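Local coordinates for DNA repair protein RecO (Deinococcus radiodurans, PDB 1U5K) that probably takes part in DNA repair and RecF-pathway recombination, and carries a zinc ion bound by four cysteines, at residues Leu80-Phe91 / Leu120-Glu130. Sequence-based numbering, arbitrary orientation.
Sequences LPTLAEPERYAF and LRGVAHQPDPE
NH1 of Arg-88 is shared by two backbone carbonyls, one in the last turn of helix 110-125 and one just beyond it: it donates to Gln-126 O at 2.8 Å and to Val-123 O at 2.9 Å, both near the guanidinium plane. The Val-123 bond is fairly straight (158°) but comes in from above the carbonyl plane. With CG beside its own backbone N (chi1 -59°) and the chain extended to NE, the arginine reaches across this helix end, while NE forms a salt bridge with Glu-85 OE1 (2.9 Å) that helps fix the guanidinium's rotation. A leucine here would probably leave both carbonyls without this donor and Glu-85 without its charged mate. Farther along, the Phe-91 ring lays one face over the start of helix 129-141, with Glu-130 CA 3.7 Å from its centroid in a CH-pi contact. Leu-83 CD2 packs on Ala-124 CB (3.7 Å) and touches Val-123 CG1; Leu-80 sets CD1 against Leu-120 CB and CD2 against His-125 NE2 and Ala-124 CB. Segment 80-91 leads from strand 69-78 of the OB-fold domain into helix 86-102; its residues 86-91 run nearly antiparallel to 120-125 (164°, axes 9.0 Å apart), and helix 129-141 packs alongside, Ala-133 against Phe-91 and Val-132 against Val-123.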
loop_
_atom_site.group_PDB
_atom_site.type_symbol
_atom_site.label_atom_id
_atom_site.label_comp_id
_atom_site.label_asym_id
_atom_site.label_seq_id
_atom_site.Cartn_x
_atom_site.Cartn_y
_atom_site.Cartn_z
ATOM N N LEU A 80 -2.738 -24.960 -4.343
ATOM C CA LEU A 80 -1.703 -25.243 -3.356
ATOM C C LEU A 80 -2.329 -24.987 -1.983
ATOM O O LEU A 80 -2.238 -23.877 -1.449
ATOM C CB LEU A 80 -0.474 -24.367 -3.615
ATOM C CG LEU A 80 0.240 -24.504 -4.961
ATOM C CD1 LEU A 80 0.997 -23.237 -5.397
ATOM C CD2 LEU A 80 1.228 -25.664 -4.943
ATOM N N PRO A 81 -2.981 -26.002 -1.418
ATOM C CA PRO A 81 -3.759 -25.844 -0.179
ATOM C C PRO A 81 -2.933 -25.381 1.015
ATOM O O PRO A 81 -3.380 -24.787 1.979
ATOM C CB PRO A 81 -4.308 -27.251 0.109
ATOM C CG PRO A 81 -3.928 -28.127 -1.014
ATOM C CD PRO A 81 -3.041 -27.369 -1.976
ATOM N N THR A 82 -1.640 -25.652 0.933
ATOM C CA THR A 82 -0.688 -25.338 1.983
ATOM C C THR A 82 -0.408 -23.826 2.096
ATOM O O THR A 82 -0.000 -23.314 3.147
ATOM C CB THR A 82 0.466 -26.232 1.486
ATOM O OG1 THR A 82 0.775 -27.331 2.360
ATOM C CG2 THR A 82 1.678 -25.544 0.996
ATOM N N LEU A 83 -0.656 -23.094 1.016
ATOM C CA LEU A 83 -0.693 -21.631 1.043
ATOM C C LEU A 83 -1.696 -21.027 2.012
ATOM O O LEU A 83 -1.618 -19.837 2.316
ATOM C CB LEU A 83 -0.880 -21.064 -0.363
ATOM C CG LEU A 83 0.264 -21.305 -1.344
ATOM C CD1 LEU A 83 0.032 -20.654 -2.706
ATOM C CD2 LEU A 83 1.604 -20.901 -0.735
ATOM N N ALA A 84 -2.613 -21.829 2.547
ATOM C CA ALA A 84 -3.473 -21.353 3.628
ATOM C C ALA A 84 -2.737 -21.228 4.961
ATOM O O ALA A 84 -3.179 -20.520 5.862
ATOM C CB ALA A 84 -4.716 -22.222 3.764
ATOM N N GLU A 85 -1.575 -21.852 5.095
ATOM C CA GLU A 85 -0.751 -21.618 6.272
ATOM C C GLU A 85 -0.302 -20.148 6.267
ATOM O O GLU A 85 0.221 -19.681 5.255
ATOM C CB GLU A 85 0.455 -22.556 6.295
ATOM C CG GLU A 85 0.162 -24.050 6.331
ATOM C CD GLU A 85 1.416 -24.881 6.120
ATOM O OE1 GLU A 85 2.524 -24.398 6.439
ATOM O OE2 GLU A 85 1.314 -26.023 5.623
ATOM N N PRO A 86 -0.513 -19.413 7.358
ATOM C CA PRO A 86 -0.273 -17.962 7.365
ATOM C C PRO A 86 1.102 -17.471 6.899
ATOM O O PRO A 86 1.177 -16.457 6.203
ATOM C CB PRO A 86 -0.532 -17.553 8.819
ATOM C CG PRO A 86 -1.408 -18.626 9.380
ATOM C CD PRO A 86 -1.072 -19.896 8.635
ATOM N N GLU A 87 2.174 -18.159 7.268
ATOM C CA GLU A 87 3.506 -17.755 6.835
ATOM C C GLU A 87 3.721 -17.938 5.329
ATOM O O GLU A 87 4.324 -17.098 4.657
ATOM C CB GLU A 87 4.601 -18.483 7.616
ATOM C CG GLU A 87 5.979 -18.172 7.064
ATOM C CD GLU A 87 7.135 -18.728 7.872
ATOM O OE1 GLU A 87 7.219 -19.966 7.977
ATOM O OE2 GLU A 87 7.956 -17.926 8.367
ATOM N N ARG A 88 3.228 -19.051 4.804
ATOM C CA ARG A 88 3.283 -19.342 3.383
ATOM C C ARG A 88 2.387 -18.391 2.600
ATOM O O ARG A 88 2.775 -17.899 1.550
ATOM C CB ARG A 88 2.911 -20.803 3.129
ATOM C CG ARG A 88 3.824 -21.802 3.849
ATOM C CD ARG A 88 3.596 -23.234 3.468
ATOM N NE ARG A 88 4.434 -24.114 4.269
ATOM C CZ ARG A 88 5.680 -24.462 4.004
ATOM N NH1 ARG A 88 6.288 -24.051 2.898
ATOM N NH2 ARG A 88 6.324 -25.232 4.873
ATOM N N TYR A 89 1.169 -18.156 3.074
ATOM C CA TYR A 89 0.293 -17.183 2.450
ATOM C C TYR A 89 0.996 -15.836 2.288
ATOM O O TYR A 89 0.941 -15.246 1.215
ATOM C CB TYR A 89 -1.004 -17.019 3.242
ATOM C CG TYR A 89 -2.052 -16.201 2.547
ATOM C CD1 TYR A 89 -3.117 -16.811 1.900
ATOM C CD2 TYR A 89 -2.018 -14.803 2.589
ATOM C CE1 TYR A 89 -4.098 -16.060 1.286
ATOM C CE2 TYR A 89 -3.003 -14.039 1.985
ATOM C CZ TYR A 89 -4.050 -14.686 1.346
ATOM O OH TYR A 89 -5.049 -13.976 0.712
ATOM N N ALA A 90 1.676 -15.388 3.335
ATOM C CA ALA A 90 2.337 -14.092 3.371
ATOM C C ALA A 90 3.389 -13.968 2.280
ATOM O O ALA A 90 3.475 -12.925 1.647
ATOM C CB ALA A 90 2.935 -13.811 4.756
ATOM N N PHE A 91 4.174 -15.018 2.053
ATOM C CA PHE A 91 5.201 -15.022 1.024
ATOM C C PHE A 91 4.623 -15.184 -0.384
ATOM O O PHE A 91 5.127 -14.529 -1.294
ATOM C CB PHE A 91 6.337 -15.997 1.363
ATOM C CG PHE A 91 7.239 -15.494 2.458
ATOM C CD1 PHE A 91 7.282 -16.116 3.697
ATOM C CD2 PHE A 91 8.012 -14.349 2.270
ATOM C CE1 PHE A 91 8.058 -15.590 4.737
ATOM C CE2 PHE A 91 8.817 -13.858 3.287
ATOM C CZ PHE A 91 8.836 -14.463 4.543
ATOM N N LEU A 120 5.644 -19.768 -6.270
ATOM C CA LEU A 120 4.508 -20.185 -5.465
ATOM C C LEU A 120 4.593 -21.643 -4.996
ATOM O O LEU A 120 4.292 -21.938 -3.849
ATOM C CB LEU A 120 3.198 -19.966 -6.217
ATOM C CG LEU A 120 2.814 -18.524 -6.551
ATOM C CD1 LEU A 120 1.388 -18.486 -7.060
ATOM C CD2 LEU A 120 3.029 -17.534 -5.428
ATOM N N ARG A 121 4.976 -22.557 -5.876
ATOM C CA ARG A 121 5.266 -23.933 -5.488
ATOM C C ARG A 121 6.309 -24.002 -4.379
ATOM O O ARG A 121 6.085 -24.647 -3.366
ATOM C CB ARG A 121 5.727 -24.728 -6.715
ATOM C CG ARG A 121 4.534 -25.046 -7.596
ATOM C CD ARG A 121 4.765 -26.079 -8.681
ATOM N NE ARG A 121 6.016 -25.954 -9.409
ATOM C CZ ARG A 121 6.183 -25.221 -10.501
ATOM N NH1 ARG A 121 5.217 -24.441 -10.981
ATOM N NH2 ARG A 121 7.368 -25.233 -11.082
ATOM N N GLY A 122 7.444 -23.331 -4.557
ATOM C CA GLY A 122 8.460 -23.234 -3.524
ATOM C C GLY A 122 7.992 -22.710 -2.183
ATOM O O GLY A 122 8.371 -23.249 -1.142
ATOM N N VAL A 123 7.184 -21.652 -2.187
ATOM C CA VAL A 123 6.676 -21.082 -0.948
ATOM C C VAL A 123 5.696 -22.064 -0.322
ATOM O O VAL A 123 5.569 -22.144 0.898
ATOM C CB VAL A 123 6.010 -19.715 -1.203
ATOM C CG1 VAL A 123 5.055 -19.321 -0.101
ATOM C CG2 VAL A 123 7.070 -18.643 -1.412
ATOM N N ALA A 124 4.979 -22.789 -1.172
ATOM C CA ALA A 124 3.993 -23.751 -0.692
ATOM C C ALA A 124 4.660 -25.001 -0.107
ATOM O O ALA A 124 4.115 -25.582 0.828
ATOM C CB ALA A 124 3.058 -24.149 -1.814
ATOM N N HIS A 125 5.807 -25.408 -0.643
ATOM C CA HIS A 125 6.387 -26.719 -0.315
ATOM C C HIS A 125 7.707 -26.772 0.436
ATOM O O HIS A 125 8.008 -27.801 1.053
ATOM C CB HIS A 125 6.554 -27.530 -1.592
ATOM C CG HIS A 125 5.269 -27.739 -2.319
ATOM N ND1 HIS A 125 4.121 -28.125 -1.666
ATOM C CD2 HIS A 125 4.928 -27.569 -3.618
ATOM C CE1 HIS A 125 3.141 -28.237 -2.543
ATOM N NE2 HIS A 125 3.599 -27.893 -3.732
ATOM N N GLN A 126 8.498 -25.705 0.375
ATOM C CA GLN A 126 9.847 -25.699 0.933
ATOM C C GLN A 126 9.911 -25.287 2.409
ATOM O O GLN A 126 9.032 -24.574 2.903
ATOM C CB GLN A 126 10.810 -24.850 0.093
ATOM C CG GLN A 126 11.021 -25.257 -1.360
ATOM C CD GLN A 126 11.732 -26.590 -1.597
ATOM O OE1 GLN A 126 12.347 -26.774 -2.648
ATOM N NE2 GLN A 126 11.640 -27.516 -0.651
ATOM N N PRO A 127 10.883 -25.814 3.154
ATOM C CA PRO A 127 11.035 -25.475 4.573
ATOM C C PRO A 127 11.240 -23.989 4.905
ATOM O O PRO A 127 10.815 -23.598 5.983
ATOM C CB PRO A 127 12.251 -26.296 5.032
ATOM C CG PRO A 127 12.662 -27.198 3.920
ATOM C CD PRO A 127 11.758 -26.930 2.763
ATOM N N ASP A 128 11.828 -23.195 4.015
ATOM C CA ASP A 128 12.210 -21.814 4.273
ATOM C C ASP A 128 11.593 -20.922 3.177
ATOM O O ASP A 128 12.244 -20.567 2.189
ATOM C CB ASP A 128 13.735 -21.764 4.272
ATOM C CG ASP A 128 14.290 -20.450 4.762
ATOM O OD1 ASP A 128 13.548 -19.451 4.895
ATOM O OD2 ASP A 128 15.506 -20.361 5.020
ATOM N N PRO A 129 10.307 -20.623 3.306
ATOM C CA PRO A 129 9.639 -19.826 2.273
ATOM C C PRO A 129 10.188 -18.408 2.148
ATOM O O PRO A 129 10.188 -17.947 1.011
ATOM C CB PRO A 129 8.160 -19.898 2.640
ATOM C CG PRO A 129 8.168 -20.186 4.055
ATOM C CD PRO A 129 9.355 -21.084 4.337
ATOM N N GLU A 130 10.710 -17.792 3.206
ATOM C CA GLU A 130 11.348 -16.488 3.061
ATOM C C GLU A 130 12.483 -16.589 2.045
ATOM O O GLU A 130 12.638 -15.708 1.191
ATOM C CB GLU A 130 11.884 -15.915 4.377
ATOM C CG GLU A 130 12.461 -14.523 4.157
ATOM C CD GLU A 130 13.214 -13.950 5.333
ATOM O OE1 GLU A 130 13.589 -14.764 6.191
ATOM O OE2 GLU A 130 13.419 -12.716 5.439
HETATM O O HOH W 1 4.226 -27.690 2.653
#